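Local structure of histidinol-phosphatase (Listeria monocytogenes str. 4b H7858, 3DCP) at residues A41-E46 / E93-I98; G5-E10 / D33-V38. The protein probably hydrolyses L-histidinol phosphate to L-histidinol and phosphate, a late step of histidine biosynthesis, at a cluster of bound metal ions. All coordinates share one frame; numbering follows the deposited sequence.

Contact 1 of 2, residues A41-E46 / E93-I98. With FE (Fe (III) ion), chain E; FE (Fe (III) ion), chain F.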
ATOM      1  N   ALA A  41      -8.871  -3.978   2.946  1.00 22.98           N
ATOM      2  CA  ALA A  41      -9.990  -4.850   2.620  1.00 22.94           C
ATOM      3  C   ALA A  41      -9.820  -6.179   3.351  1.00 23.59           C
ATOM      4  O   ALA A  41      -8.701  -6.644   3.550  1.00 22.65           O
ATOM      5  CB  ALA A  41     -10.053  -5.080   1.113  1.00 22.94           C
ATOM      6  N   PRO A  42     -10.932  -6.798   3.774  1.00 23.42           N
ATOM      7  CA  PRO A  42     -10.864  -8.079   4.480  1.00 24.19           C
ATOM      8  C   PRO A  42     -10.121  -9.132   3.648  1.00 24.64           C
ATOM      9  O   PRO A  42     -10.270  -9.189   2.430  1.00 23.90           O
ATOM     10  CB  PRO A  42     -12.336  -8.434   4.684  1.00 23.68           C
ATOM     11  CG  PRO A  42     -12.988  -7.081   4.813  1.00 23.11           C
ATOM     12  CD  PRO A  42     -12.322  -6.319   3.690  1.00 23.81           C
ATOM     13  N   LEU A  43      -9.302  -9.945   4.305  1.00 25.51           N
ATOM     14  CA  LEU A  43      -8.558 -10.980   3.600  1.00 26.96           C
ATOM     15  C   LEU A  43      -9.459 -12.170   3.314  1.00 28.22           C
ATOM     16  O   LEU A  43     -10.531 -12.306   3.906  1.00 28.90           O
ATOM     17  CB  LEU A  43      -7.371 -11.453   4.436  1.00 26.57           C
ATOM     18  CG  LEU A  43      -6.297 -10.427   4.786  1.00 26.06           C
ATOM     19  CD1 LEU A  43      -5.252 -11.085   5.685  1.00 25.79           C
ATOM     20  CD2 LEU A  43      -5.657  -9.880   3.515  1.00 26.95           C
ATOM     21  N   SER A  44      -9.026 -13.026   2.397  1.00 28.80           N
ATOM     22  CA  SER A  44      -9.773 -14.234   2.070  1.00 29.00           C
ATOM     23  C   SER A  44      -9.638 -15.241   3.213  1.00 29.41           C
ATOM     24  O   SER A  44      -8.536 -15.489   3.700  1.00 28.95           O
ATOM     25  CB  SER A  44      -9.229 -14.848   0.782  1.00 28.87           C
ATOM     26  OG  SER A  44      -9.374 -16.254   0.798  1.00 30.11           O
ATOM     27  N   SER A  45     -10.761 -15.805   3.653  1.00 30.08           N
ATOM     28  CA  SER A  45     -10.740 -16.791   4.734  1.00 31.04           C
ATOM     29  C   SER A  45      -9.879 -17.987   4.325  1.00 30.91           C
ATOM     30  O   SER A  45      -9.179 -18.574   5.151  1.00 31.11           O
ATOM     31  CB  SER A  45     -12.162 -17.256   5.055  1.00 31.24           C
ATOM     32  OG  SER A  45     -12.815 -17.701   3.881  1.00 35.03           O
ATOM     33  N   GLU A  46      -9.938 -18.336   3.043  1.00 31.63           N
ATOM     34  CA  GLU A  46      -9.145 -19.431   2.498  1.00 32.62           C
ATOM     35  C   GLU A  46      -7.668 -19.064   2.642  1.00 30.98           C
ATOM     36  O   GLU A  46      -6.857 -19.852   3.134  1.00 31.11           O
ATOM     37  CB  GLU A  46      -9.478 -19.626   1.015  1.00 33.51           C
ATOM     38  CG  GLU A  46     -10.210 -20.917   0.669  1.00 41.52           C
ATOM     39  CD  GLU A  46      -9.301 -22.136   0.693  1.00 48.84           C
ATOM     40  OE1 GLU A  46      -8.264 -22.115  -0.006  1.00 52.08           O
ATOM     41  OE2 GLU A  46      -9.622 -23.117   1.401  1.00 50.59           O
ATOM     42  N   GLU A  93      -7.565  -0.333   0.436  1.00 18.44           N
ATOM     43  CA  GLU A  93      -6.211  -0.666   0.043  1.00 18.28           C
ATOM     44  C   GLU A  93      -6.424  -2.165  -0.156  1.00 18.74           C
ATOM     45  O   GLU A  93      -6.553  -2.916   0.809  1.00 19.05           O
ATOM     46  CB  GLU A  93      -5.199  -0.447   1.156  1.00 16.89           C
ATOM     47  CG  GLU A  93      -3.873  -1.107   0.816  1.00 16.88           C
ATOM     48  CD  GLU A  93      -2.723  -0.624   1.672  1.00 18.00           C
ATOM     49  OE1 GLU A  93      -2.966  -0.247   2.827  1.00 11.18           O
ATOM     50  OE2 GLU A  93      -1.581  -0.645   1.193  1.00 19.53           O
ATOM     51  N   VAL A  94      -6.530  -2.581  -1.407  1.00 19.40           N
ATOM     52  CA  VAL A  94      -6.785  -3.979  -1.706  1.00 19.18           C
ATOM     53  C   VAL A  94      -5.526  -4.816  -1.786  1.00 19.64           C
ATOM     54  O   VAL A  94      -4.600  -4.494  -2.520  1.00 19.27           O
ATOM     55  CB  VAL A  94      -7.566  -4.116  -3.025  1.00 19.77           C
ATOM     56  CG1 VAL A  94      -7.851  -5.589  -3.307  1.00 18.38           C
ATOM     57  CG2 VAL A  94      -8.861  -3.311  -2.950  1.00 17.67           C
ATOM     58  N   ASP A  95      -5.506  -5.898  -1.014  1.00 20.47           N
ATOM     59  CA  ASP A  95      -4.376  -6.818  -1.002  1.00 21.20           C
ATOM     60  C   ASP A  95      -4.369  -7.670  -2.261  1.00 21.48           C
ATOM     61  O   ASP A  95      -5.382  -8.302  -2.590  1.00 21.61           O
ATOM     62  CB  ASP A  95      -4.471  -7.772   0.190  1.00 21.65           C
ATOM     63  CG  ASP A  95      -3.697  -7.294   1.392  1.00 23.09           C
ATOM     64  OD1 ASP A  95      -2.458  -7.476   1.415  1.00 24.34           O
ATOM     65  OD2 ASP A  95      -4.332  -6.745   2.319  1.00 25.11           O
ATOM     66  N   TYR A  96      -3.253  -7.673  -2.979  1.00 21.06           N
ATOM     67  CA  TYR A  96      -3.152  -8.562  -4.124  1.00 21.65           C
ATOM     68  C   TYR A  96      -2.707  -9.893  -3.513  1.00 22.40           C
ATOM     69  O   TYR A  96      -1.603 -10.014  -2.986  1.00 21.91           O
ATOM     70  CB  TYR A  96      -2.121  -8.083  -5.150  1.00 21.56           C
ATOM     71  CG  TYR A  96      -2.003  -9.055  -6.304  1.00 21.43           C
ATOM     72  CD1 TYR A  96      -3.087  -9.288  -7.159  1.00 22.17           C
ATOM     73  CD2 TYR A  96      -0.847  -9.807  -6.491  1.00 22.97           C
ATOM     74  CE1 TYR A  96      -3.021 -10.252  -8.159  1.00 21.76           C
ATOM     75  CE2 TYR A  96      -0.772 -10.774  -7.491  1.00 22.37           C
ATOM     76  CZ  TYR A  96      -1.861 -10.989  -8.314  1.00 23.00           C
ATOM     77  OH  TYR A  96      -1.790 -11.959  -9.278  1.00 24.53           O
ATOM     78  N   LEU A  97      -3.596 -10.873  -3.526  1.00 23.22           N
ATOM     79  CA  LEU A  97      -3.279 -12.171  -2.957  1.00 23.65           C
ATOM     80  C   LEU A  97      -2.946 -13.152  -4.068  1.00 23.48           C
ATOM     81  O   LEU A  97      -3.822 -13.598  -4.808  1.00 22.43           O
ATOM     82  CB  LEU A  97      -4.461 -12.664  -2.117  1.00 24.10           C
ATOM     83  CG  LEU A  97      -4.883 -11.739  -0.965  1.00 24.78           C
ATOM     84  CD1 LEU A  97      -6.185 -12.240  -0.343  1.00 26.29           C
ATOM     85  CD2 LEU A  97      -3.782 -11.670   0.088  1.00 22.40           C
ATOM     86  N   ILE A  98      -1.662 -13.463  -4.187  1.00 23.89           N
ATOM     87  CA  ILE A  98      -1.175 -14.379  -5.210  1.00 25.04           C
ATOM     88  C   ILE A  98      -1.878 -15.735  -5.142  1.00 25.55           C
ATOM     89  O   ILE A  98      -1.814 -16.430  -4.129  1.00 24.78           O
ATOM     90  CB  ILE A  98       0.350 -14.583  -5.071  1.00 25.32           C
ATOM     91  CG1 ILE A  98       1.074 -13.265  -5.358  1.00 24.00           C
ATOM     92  CG2 ILE A  98       0.831 -15.670  -6.032  1.00 28.55           C
ATOM     93  CD1 ILE A  98       2.532 -13.261  -4.944  1.00 25.56           C
TER
HETATM   94 FE    FE E 310       0.183  -1.239   2.526  1.00 23.58          FE
HETATM   95 FE    FE F 311      -1.792   1.432   3.767  1.00 22.43          FE
HETATM   96  O   HOH W   1       2.350  -1.608   3.573  1.00 43.32           O
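Between Ala41 and Val94 the two backbones are nearest, CA to CA 5.5 Å, and from there they run in nearly the same direction, 17° apart, widening to 8.5 Å between the CA atoms of Ser44 and Leu97. One backbone bond crosses the gap, weak though nearly straight: Ala41 N to Glu93 O, 3.3 Å with an N-H...O angle of 166°. Farther along, side chains carry the contact. With CG anti to its carbonyl carbon (chi1 -62°), Leu43 reaches back across the contact, and its CD2 meets two groups: the carboxylate of Asp95, 3.6 Å from OD2, and the methyl CD2 of Leu97 at 4.3 Å. The other methyl of Leu97, CD1, sits 4.2 Å from CB of Ser44, whose OG is turned to the backbone N of Phe47 as an N-cap. Asp95 OD1 bonds to ND1 of His123, a ligand of one iron, so this second-shell carboxylate orients the imidazole and would probably polarise it. Glu93 sends its extended chain away from 41-46, and its carboxylate bridges both irons, OE1 to iron F at 2.2 Å and OE2 to iron E at 2.3 Å; OE2 also hydrogen-bonds with Ser121 OG. A bridging glutamate near the C-terminal end of a parallel strand, with histidines supplying neighbouring ligands, is characteristic of the multinuclear metal site of PHP-domain phosphoesterases.

Contact 2 of 2, residues G5-E10 / D33-V38. With FE (Fe (III) ion), chain F.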
ATOM      1  N   GLY A   5      -3.637  10.349  -1.093  1.00 20.40           N
ATOM      2  CA  GLY A   5      -4.401   9.221  -1.597  1.00 20.01           C
ATOM      3  C   GLY A   5      -4.219   7.924  -0.837  1.00 20.02           C
ATOM      4  O   GLY A   5      -4.478   6.846  -1.374  1.00 20.91           O
ATOM      5  N   HIS A   6      -3.791   8.001   0.416  1.00 19.73           N
ATOM      6  CA  HIS A   6      -3.574   6.771   1.161  1.00 18.82           C
ATOM      7  C   HIS A   6      -3.636   6.990   2.668  1.00 19.13           C
ATOM      8  O   HIS A   6      -2.641   7.353   3.293  1.00 18.07           O
ATOM      9  CB  HIS A   6      -2.217   6.183   0.741  1.00 19.32           C
ATOM     10  CG  HIS A   6      -2.028   4.745   1.101  1.00 18.49           C
ATOM     11  ND1 HIS A   6      -1.128   3.931   0.448  1.00 18.33           N
ATOM     12  CD2 HIS A   6      -2.602   3.978   2.060  1.00 16.33           C
ATOM     13  CE1 HIS A   6      -1.153   2.726   0.988  1.00 18.17           C
ATOM     14  NE2 HIS A   6      -2.041   2.730   1.967  1.00 17.88           N
ATOM     15  N   THR A   7      -4.817   6.786   3.250  1.00 18.69           N
ATOM     16  CA  THR A   7      -4.980   6.940   4.695  1.00 19.68           C
ATOM     17  C   THR A   7      -5.835   5.821   5.284  1.00 19.99           C
ATOM     18  O   THR A   7      -6.608   5.172   4.580  1.00 19.96           O
ATOM     19  CB  THR A   7      -5.634   8.278   5.058  1.00 19.49           C
ATOM     20  OG1 THR A   7      -7.014   8.248   4.674  1.00 19.21           O
ATOM     21  CG2 THR A   7      -4.918   9.434   4.345  1.00 17.78           C
ATOM     22  N   HIS A   8      -5.699   5.610   6.586  1.00 20.50           N
ATOM     23  CA  HIS A   8      -6.436   4.557   7.266  1.00 21.17           C
ATOM     24  C   HIS A   8      -7.308   5.088   8.399  1.00 21.62           C
ATOM     25  O   HIS A   8      -7.298   6.285   8.687  1.00 20.75           O
ATOM     26  CB  HIS A   8      -5.456   3.489   7.744  1.00 20.98           C
ATOM     27  CG  HIS A   8      -4.842   2.719   6.618  1.00 22.64           C
ATOM     28  ND1 HIS A   8      -5.471   1.647   6.020  1.00 21.49           N
ATOM     29  CD2 HIS A   8      -3.692   2.912   5.929  1.00 23.08           C
ATOM     30  CE1 HIS A   8      -4.732   1.208   5.015  1.00 20.90           C
ATOM     31  NE2 HIS A   8      -3.647   1.959   4.939  1.00 22.21           N
ATOM     32  N   THR A   9      -8.065   4.196   9.036  1.00 22.45           N
ATOM     33  CA  THR A   9      -9.012   4.600  10.070  1.00 23.50           C
ATOM     34  C   THR A   9      -9.010   3.719  11.310  1.00 24.81           C
ATOM     35  O   THR A   9      -8.174   2.828  11.464  1.00 25.56           O
ATOM     36  CB  THR A   9     -10.452   4.581   9.519  1.00 23.68           C
ATOM     37  OG1 THR A   9     -10.865   3.220   9.322  1.00 23.01           O
ATOM     38  CG2 THR A   9     -10.524   5.315   8.186  1.00 22.69           C
ATOM     39  N   GLU A  10      -9.986   3.964  12.182  1.00 25.86           N
ATOM     40  CA  GLU A  10     -10.144   3.193  13.407  1.00 26.95           C
ATOM     41  C   GLU A  10     -10.579   1.762  13.082  1.00 27.63           C
ATOM     42  O   GLU A  10     -10.584   0.892  13.955  1.00 27.20           O
ATOM     43  CB  GLU A  10     -11.174   3.856  14.334  1.00 26.58           C
ATOM     44  CG  GLU A  10     -12.611   3.897  13.792  1.00 28.00           C
ATOM     45  CD  GLU A  10     -12.905   5.116  12.917  1.00 27.24           C
ATOM     46  OE1 GLU A  10     -11.955   5.802  12.481  1.00 27.48           O
ATOM     47  OE2 GLU A  10     -14.100   5.382  12.661  1.00 28.62           O
ATOM     48  N   ASP A  33      -6.804  19.410   0.229  1.00 30.14           N
ATOM     49  CA  ASP A  33      -8.121  19.644  -0.347  1.00 31.22           C
ATOM     50  C   ASP A  33      -8.732  18.384  -0.949  1.00 30.44           C
ATOM     51  O   ASP A  33      -9.869  18.397  -1.412  1.00 29.71           O
ATOM     52  CB  ASP A  33      -8.066  20.764  -1.384  1.00 32.46           C
ATOM     53  CG  ASP A  33      -6.910  20.618  -2.327  1.00 36.15           C
ATOM     54  OD1 ASP A  33      -6.925  19.663  -3.136  1.00 41.79           O
ATOM     55  OD2 ASP A  33      -5.986  21.460  -2.257  1.00 40.62           O
ATOM     56  N   GLU A  34      -7.971  17.295  -0.937  1.00 29.18           N
ATOM     57  CA  GLU A  34      -8.452  16.015  -1.448  1.00 28.10           C
ATOM     58  C   GLU A  34      -7.877  14.947  -0.526  1.00 27.02           C
ATOM     59  O   GLU A  34      -6.687  14.962  -0.208  1.00 25.67           O
ATOM     60  CB  GLU A  34      -8.008  15.802  -2.885  1.00 28.15           C
ATOM     61  CG  GLU A  34      -8.907  14.837  -3.632  1.00 30.61           C
ATOM     62  CD  GLU A  34      -8.689  14.875  -5.126  1.00 32.72           C
ATOM     63  OE1 GLU A  34      -7.846  15.667  -5.583  1.00 33.86           O
ATOM     64  OE2 GLU A  34      -9.364  14.111  -5.843  1.00 37.58           O
ATOM     65  N   TYR A  35      -8.725  14.021  -0.098  1.00 25.86           N
ATOM     66  CA  TYR A  35      -8.319  13.019   0.876  1.00 25.06           C
ATOM     67  C   TYR A  35      -8.999  11.674   0.630  1.00 24.72           C
ATOM     68  O   TYR A  35     -10.227  11.598   0.546  1.00 25.22           O
ATOM     69  CB  TYR A  35      -8.691  13.568   2.258  1.00 24.41           C
ATOM     70  CG  TYR A  35      -8.264  12.783   3.474  1.00 23.98           C
ATOM     71  CD1 TYR A  35      -7.130  13.143   4.193  1.00 22.99           C
ATOM     72  CD2 TYR A  35      -9.041  11.732   3.956  1.00 22.11           C
ATOM     73  CE1 TYR A  35      -6.785  12.490   5.374  1.00 22.88           C
ATOM     74  CE2 TYR A  35      -8.709  11.071   5.127  1.00 22.76           C
ATOM     75  CZ  TYR A  35      -7.580  11.457   5.837  1.00 23.60           C
ATOM     76  OH  TYR A  35      -7.281  10.842   7.032  1.00 22.37           O
ATOM     77  N   SER A  36      -8.203  10.613   0.523  1.00 23.42           N
ATOM     78  CA  SER A  36      -8.757   9.281   0.291  1.00 22.40           C
ATOM     79  C   SER A  36      -8.606   8.329   1.473  1.00 21.69           C
ATOM     80  O   SER A  36      -7.514   8.138   2.021  1.00 20.94           O
ATOM     81  CB  SER A  36      -8.127   8.629  -0.948  1.00 21.81           C
ATOM     82  OG  SER A  36      -8.567   9.228  -2.152  1.00 22.25           O
ATOM     83  N   ILE A  37      -9.731   7.727   1.839  1.00 21.44           N
ATOM     84  CA  ILE A  37      -9.801   6.747   2.908  1.00 21.23           C
ATOM     85  C   ILE A  37      -9.805   5.380   2.220  1.00 21.25           C
ATOM     86  O   ILE A  37     -10.802   4.970   1.615  1.00 20.39           O
ATOM     87  CB  ILE A  37     -11.095   6.918   3.721  1.00 21.46           C
ATOM     88  CG1 ILE A  37     -11.105   8.298   4.382  1.00 22.05           C
ATOM     89  CG2 ILE A  37     -11.218   5.804   4.748  1.00 22.76           C
ATOM     90  CD1 ILE A  37     -12.452   8.709   4.933  1.00 25.06           C
ATOM     91  N   VAL A  38      -8.672   4.694   2.289  1.00 20.50           N
ATOM     92  CA  VAL A  38      -8.537   3.398   1.661  1.00 20.76           C
ATOM     93  C   VAL A  38      -8.147   2.371   2.711  1.00 20.95           C
ATOM     94  O   VAL A  38      -6.995   1.943   2.804  1.00 19.92           O
ATOM     95  CB  VAL A  38      -7.487   3.458   0.541  1.00 20.11           C
ATOM     96  CG1 VAL A  38      -8.058   4.213  -0.654  1.00 20.73           C
ATOM     97  CG2 VAL A  38      -6.236   4.180   1.040  1.00 20.10           C
TER
HETATM   98 FE    FE F 311      -1.792   1.432   3.767  1.00 22.43          FE
HETATM   99  O   HOH W   2      -8.224   8.307   7.022  1.00 23.36           O
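Thr7 OG1 is held from two sides: it donates to Ser36 O at 2.7 Å and accepts from a water 2.6 Å away. The donor lies 38° above the carbonyl plane of Ser36, and Thr7 N adds a weak, bent bond to the same oxygen. The water also donates to His8 O and hydrogen-bonds to Tyr35 OH, joining the phenol to the chain that leaves strand 3-7. At chi1 71°, OG1 of Thr7 lies between its own N and carbonyl carbon, while CG2 is carried over one face of the Tyr35 ring, a CH-pi contact 4.0 Å from the centroid. Val38 N donates to Thr7 O at 3.1 Å. These bonds join the two parallel strands of a beta-alpha-beta unit, with helix 20-29 as its crossover; the N-to-C directions of the short strand segments differ by 54°. Beyond the strand, Thr9 CG2 packs on Ile37 CG2 at 3.5 Å, the two side chains crossing at about a right angle. On the metal side, Val38 CG2 stands 3.8 Å from CD2 of His6. His6 NE2 and His8 NE2 bind the same iron, at 2.2 and 2.3 Å, and Glu93 and Asp258 complete its ligands. His8 ND1 is hydrogen-bonded to Glu39 OE2, which together with the metal bond at NE2 limits the ring's rotation from the second shell.

In the fold
From the N terminus, strand 3-7 and the loop after it supply two metal-binding histidines, helix 20-29 returns the chain, and strand 34-40 closes contact 2 across 22 intervening residues. The chain then leaves this strand directly into 41-46, wanders through helices 45-49, 56-59 and 68-81, and comes back in strand 87-95 to close contact 1 over 46 residues. The two closures follow in series, neither nested nor crossed. Strand 34-40 lies between 3-7 and 87-95 in the sheet, so contact 2 ties its first two strands while contact 1 joins the exit of the second to the end of the third. Their centres are 19 Å apart, yet both reach iron F.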